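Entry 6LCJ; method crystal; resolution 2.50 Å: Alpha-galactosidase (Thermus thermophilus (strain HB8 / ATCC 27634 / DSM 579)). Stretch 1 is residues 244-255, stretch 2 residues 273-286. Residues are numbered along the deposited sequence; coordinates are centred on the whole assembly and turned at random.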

# COMPACT_ATOMS: atom_id res chain seq x y z
N PRO E 244 -13.34 -31.54 -24.69
CA PRO E 244 -13.22 -32.93 -24.22
C PRO E 244 -11.78 -33.37 -23.99
O PRO E 244 -11.48 -34.00 -22.97
CB PRO E 244 -13.90 -33.73 -25.34
CG PRO E 244 -13.99 -32.77 -26.54
CD PRO E 244 -14.12 -31.41 -25.93
N LEU E 245 -10.88 -33.03 -24.92
CA LEU E 245 -9.48 -33.42 -24.79
C LEU E 245 -8.84 -32.87 -23.52
O LEU E 245 -7.96 -33.53 -22.94
CB LEU E 245 -8.70 -32.95 -26.02
CG LEU E 245 -7.27 -33.48 -26.15
CD1 LEU E 245 -7.29 -34.92 -26.62
CD2 LEU E 245 -6.48 -32.61 -27.11
N PHE E 246 -9.24 -31.67 -23.09
CA PHE E 246 -8.72 -31.13 -21.83
C PHE E 246 -9.03 -32.06 -20.67
O PHE E 246 -8.20 -32.23 -19.77
CB PHE E 246 -9.32 -29.75 -21.57
CG PHE E 246 -8.67 -28.98 -20.44
CD1 PHE E 246 -9.22 -28.99 -19.17
CD2 PHE E 246 -7.54 -28.20 -20.67
CE1 PHE E 246 -8.64 -28.27 -18.13
CE2 PHE E 246 -6.95 -27.47 -19.64
CZ PHE E 246 -7.50 -27.50 -18.37
N GLN E 247 -10.21 -32.68 -20.68
CA GLN E 247 -10.61 -33.58 -19.61
C GLN E 247 -10.06 -34.98 -19.83
O GLN E 247 -9.60 -35.63 -18.88
CB GLN E 247 -12.13 -33.63 -19.49
CG GLN E 247 -12.76 -32.35 -18.99
CD GLN E 247 -13.99 -31.97 -19.79
OE1 GLN E 247 -14.63 -32.82 -20.41
NE2 GLN E 247 -14.32 -30.68 -19.78
N LYS E 248 -10.08 -35.47 -21.07
CA LYS E 248 -9.61 -36.83 -21.32
C LYS E 248 -8.10 -36.94 -21.11
O LYS E 248 -7.62 -37.93 -20.53
CB LYS E 248 -10.01 -37.27 -22.72
CG LYS E 248 -10.25 -38.77 -22.85
CD LYS E 248 -8.92 -39.55 -22.89
CE LYS E 248 -9.07 -41.01 -22.45
NZ LYS E 248 -7.93 -41.87 -22.94
N ARG E 249 -7.32 -35.96 -21.58
CA ARG E 249 -5.86 -36.02 -21.54
C ARG E 249 -5.26 -34.86 -20.73
O ARG E 249 -4.53 -34.03 -21.28
CB ARG E 249 -5.28 -36.03 -22.95
CG ARG E 249 -5.51 -37.33 -23.73
CD ARG E 249 -5.23 -38.59 -22.88
NE ARG E 249 -3.81 -38.84 -22.62
CZ ARG E 249 -3.02 -39.57 -23.40
NH1 ARG E 249 -3.51 -40.13 -24.51
NH2 ARG E 249 -1.74 -39.74 -23.08
N PRO E 250 -5.53 -34.81 -19.42
CA PRO E 250 -4.92 -33.76 -18.58
C PRO E 250 -3.40 -33.76 -18.60
O PRO E 250 -2.79 -32.70 -18.39
CB PRO E 250 -5.44 -34.08 -17.17
CG PRO E 250 -5.70 -35.55 -17.23
CD PRO E 250 -6.30 -35.75 -18.59
N ASP E 251 -2.78 -34.92 -18.82
CA ASP E 251 -1.33 -35.03 -19.01
C ASP E 251 -0.85 -34.41 -20.32
O ASP E 251 0.36 -34.38 -20.56
CB ASP E 251 -0.91 -36.50 -18.95
CG ASP E 251 -1.52 -37.32 -20.08
OD1 ASP E 251 -2.77 -37.31 -20.23
OD2 ASP E 251 -0.75 -37.97 -20.82
N TRP E 252 -1.74 -33.92 -21.17
CA TRP E 252 -1.33 -33.23 -22.38
C TRP E 252 -1.28 -31.71 -22.23
O TRP E 252 -0.72 -31.03 -23.10
CB TRP E 252 -2.26 -33.60 -23.55
CG TRP E 252 -1.98 -34.94 -24.16
CD1 TRP E 252 -1.16 -35.92 -23.67
CD2 TRP E 252 -2.51 -35.45 -25.40
NE1 TRP E 252 -1.15 -37.00 -24.52
CE2 TRP E 252 -1.97 -36.74 -25.59
CE3 TRP E 252 -3.38 -34.94 -26.36
CZ2 TRP E 252 -2.28 -37.53 -26.69
CZ3 TRP E 252 -3.69 -35.72 -27.45
CH2 TRP E 252 -3.14 -37.00 -27.61
N VAL E 253 -1.86 -31.17 -21.17
CA VAL E 253 -1.91 -29.72 -20.98
C VAL E 253 -0.53 -29.21 -20.59
O VAL E 253 0.14 -29.79 -19.73
CB VAL E 253 -2.97 -29.37 -19.92
CG1 VAL E 253 -2.91 -27.88 -19.58
CG2 VAL E 253 -4.35 -29.78 -20.44
N LEU E 254 -0.09 -28.13 -21.24
CA LEU E 254 1.14 -27.46 -20.83
C LEU E 254 0.97 -26.90 -19.42
O LEU E 254 0.03 -26.16 -19.14
CB LEU E 254 1.49 -26.35 -21.80
CG LEU E 254 2.79 -25.61 -21.50
CD1 LEU E 254 3.98 -26.56 -21.57
CD2 LEU E 254 2.95 -24.47 -22.50
N ARG E 255 1.89 -27.28 -18.52
CA ARG E 255 1.79 -26.93 -17.12
C ARG E 255 3.06 -26.22 -16.67
O ARG E 255 4.14 -26.41 -17.24
CB ARG E 255 1.53 -28.17 -16.25
CG ARG E 255 0.11 -28.65 -16.35
CD ARG E 255 -0.07 -30.12 -15.97
NE ARG E 255 -1.41 -30.58 -16.32
CZ ARG E 255 -2.52 -30.23 -15.66
NH1 ARG E 255 -2.46 -29.43 -14.62
NH2 ARG E 255 -3.69 -30.69 -16.06
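Stretch 2 273-286: YALDAGNEEVVEWA

Stretch 2 enters as a strand at Tyr273-Ala274, passes through a type I turn from Asp276 to Asn279, and leaves as a helix from Glu280. Its first part crosses the extended end of stretch 1 steeply: the CA of Val253 lies nearest the CA of Leu275 (4.6 Å), and the CA of Leu254 nearest the CA of Asp276 (4.3 Å). Two backbone hydrogen bonds fix this register, Leu254 N to Ala274 O and Asp276 N to Trp252 O, both 2.9 Å, forming a single bridge with the antiparallel bond pattern.

Trp252 is the apolar hub, with the largest area covered by stretch 2. Val282 CG2 lies over one face of its indole, 3.4 Å from Trp252 CG, while the ring's edge meets the face of Trp285 (Trp252 CZ3 to Trp285 CG, 3.5 Å). Leu245 CD2 also packs over the Trp285 ring, 3.8 Å from CZ2, and touches Leu275 CD1 at 3.8 Å.

Charge is handled by Arg249, just past the first helix. Its NH2 reaches Glu281 OE2 at 2.8 Å in a salt bridge, and its NE holds Asp251 OD1 at 3.0 Å. Asn279 OD1 caps the second helix, accepting from Glu281 N at 2.8 Å.

Water 1 joins Asp251 O (2.8 Å from its oxygen) to Asp276 OD2 (2.9 Å), donating to both.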

# COMPACT_ATOMS: atom_id res chain seq x y z
N TYR E 273 -5.83 -22.42 -23.17
CA TYR E 273 -4.77 -23.24 -22.62
C TYR E 273 -4.07 -23.90 -23.79
O TYR E 273 -4.57 -23.89 -24.92
CB TYR E 273 -5.32 -24.29 -21.63
CG TYR E 273 -6.05 -23.64 -20.48
CD1 TYR E 273 -5.35 -22.96 -19.50
CD2 TYR E 273 -7.42 -23.67 -20.40
CE1 TYR E 273 -5.98 -22.35 -18.46
CE2 TYR E 273 -8.08 -23.07 -19.34
CZ TYR E 273 -7.35 -22.40 -18.38
OH TYR E 273 -7.99 -21.79 -17.33
N ALA E 274 -2.89 -24.44 -23.53
CA ALA E 274 -2.03 -24.96 -24.57
C ALA E 274 -1.83 -26.45 -24.36
O ALA E 274 -1.87 -26.94 -23.22
CB ALA E 274 -0.68 -24.24 -24.58
N LEU E 275 -1.64 -27.17 -25.46
CA LEU E 275 -1.13 -28.53 -25.40
C LEU E 275 0.39 -28.48 -25.43
O LEU E 275 0.98 -27.61 -26.07
CB LEU E 275 -1.67 -29.38 -26.55
CG LEU E 275 -3.19 -29.50 -26.58
CD1 LEU E 275 -3.63 -30.15 -27.88
CD2 LEU E 275 -3.73 -30.26 -25.37
N ASP E 276 1.02 -29.41 -24.71
CA ASP E 276 2.46 -29.36 -24.48
C ASP E 276 3.19 -29.91 -25.69
O ASP E 276 3.22 -31.12 -25.91
CB ASP E 276 2.81 -30.14 -23.21
CG ASP E 276 4.30 -30.19 -22.92
OD1 ASP E 276 5.11 -29.58 -23.65
OD2 ASP E 276 4.67 -30.84 -21.92
N ALA E 277 3.80 -29.02 -26.47
CA ALA E 277 4.52 -29.44 -27.66
C ALA E 277 5.84 -30.13 -27.34
O ALA E 277 6.52 -30.59 -28.26
CB ALA E 277 4.74 -28.23 -28.58
N GLY E 278 6.24 -30.18 -26.07
CA GLY E 278 7.35 -31.03 -25.69
C GLY E 278 6.98 -32.47 -25.44
O GLY E 278 7.87 -33.31 -25.29
N ASN E 279 5.69 -32.76 -25.39
CA ASN E 279 5.17 -34.11 -25.19
C ASN E 279 5.07 -34.78 -26.56
O ASN E 279 4.24 -34.39 -27.38
CB ASN E 279 3.82 -34.04 -24.48
CG ASN E 279 3.21 -35.40 -24.19
OD1 ASN E 279 3.43 -36.37 -24.90
ND2 ASN E 279 2.43 -35.47 -23.13
N GLU E 280 5.92 -35.80 -26.79
CA GLU E 280 5.96 -36.46 -28.10
C GLU E 280 4.59 -36.97 -28.51
O GLU E 280 4.25 -36.96 -29.70
CB GLU E 280 6.99 -37.60 -28.07
CG GLU E 280 6.59 -38.87 -28.85
CD GLU E 280 6.88 -38.79 -30.36
OE1 GLU E 280 7.57 -37.82 -30.79
OE2 GLU E 280 6.41 -39.69 -31.10
N GLU E 281 3.77 -37.37 -27.54
CA GLU E 281 2.44 -37.86 -27.85
C GLU E 281 1.56 -36.75 -28.43
O GLU E 281 0.74 -36.99 -29.32
CB GLU E 281 1.80 -38.44 -26.60
CG GLU E 281 0.75 -39.47 -26.83
CD GLU E 281 0.45 -40.25 -25.56
OE1 GLU E 281 1.33 -40.29 -24.67
OE2 GLU E 281 -0.68 -40.80 -25.46
N VAL E 282 1.72 -35.52 -27.92
CA VAL E 282 0.93 -34.41 -28.42
C VAL E 282 1.35 -34.04 -29.83
O VAL E 282 0.51 -33.83 -30.71
CB VAL E 282 1.05 -33.21 -27.46
CG1 VAL E 282 0.66 -31.91 -28.16
CG2 VAL E 282 0.22 -33.45 -26.21
N VAL E 283 2.66 -33.96 -30.06
CA VAL E 283 3.17 -33.71 -31.41
C VAL E 283 2.68 -34.77 -32.38
O VAL E 283 2.34 -34.47 -33.53
CB VAL E 283 4.71 -33.66 -31.39
CG1 VAL E 283 5.24 -33.44 -32.78
CG2 VAL E 283 5.17 -32.59 -30.44
N GLU E 284 2.66 -36.03 -31.95
CA GLU E 284 2.17 -37.11 -32.79
C GLU E 284 0.70 -36.90 -33.13
O GLU E 284 0.28 -37.11 -34.28
CB GLU E 284 2.37 -38.43 -32.05
CG GLU E 284 2.15 -39.71 -32.82
CD GLU E 284 2.46 -40.93 -31.94
OE1 GLU E 284 3.66 -41.16 -31.64
OE2 GLU E 284 1.50 -41.63 -31.53
N TRP E 285 -0.09 -36.48 -32.14
CA TRP E 285 -1.51 -36.23 -32.35
C TRP E 285 -1.72 -35.05 -33.30
O TRP E 285 -2.57 -35.12 -34.21
CB TRP E 285 -2.16 -35.99 -30.99
CG TRP E 285 -3.58 -35.57 -30.95
CD1 TRP E 285 -4.68 -36.38 -30.86
CD2 TRP E 285 -4.07 -34.22 -30.95
NE1 TRP E 285 -5.83 -35.62 -30.82
CE2 TRP E 285 -5.48 -34.29 -30.88
CE3 TRP E 285 -3.46 -32.97 -31.01
CZ2 TRP E 285 -6.29 -33.15 -30.87
CZ3 TRP E 285 -4.27 -31.84 -31.00
CH2 TRP E 285 -5.66 -31.94 -30.92
N ALA E 286 -0.95 -33.97 -33.14
CA ALA E 286 -1.10 -32.82 -34.03
C ALA E 286 -0.67 -33.17 -35.45
O ALA E 286 -1.32 -32.76 -36.42
CB ALA E 286 -0.32 -31.62 -33.50
O HOH W 1 2.57 -32.67 -21.01
O HOH W 2 1.28 -38.09 -22.11
O HOH W 3 -1.91 -24.64 -20.87
O HOH W 4 3.55 -29.60 -19.24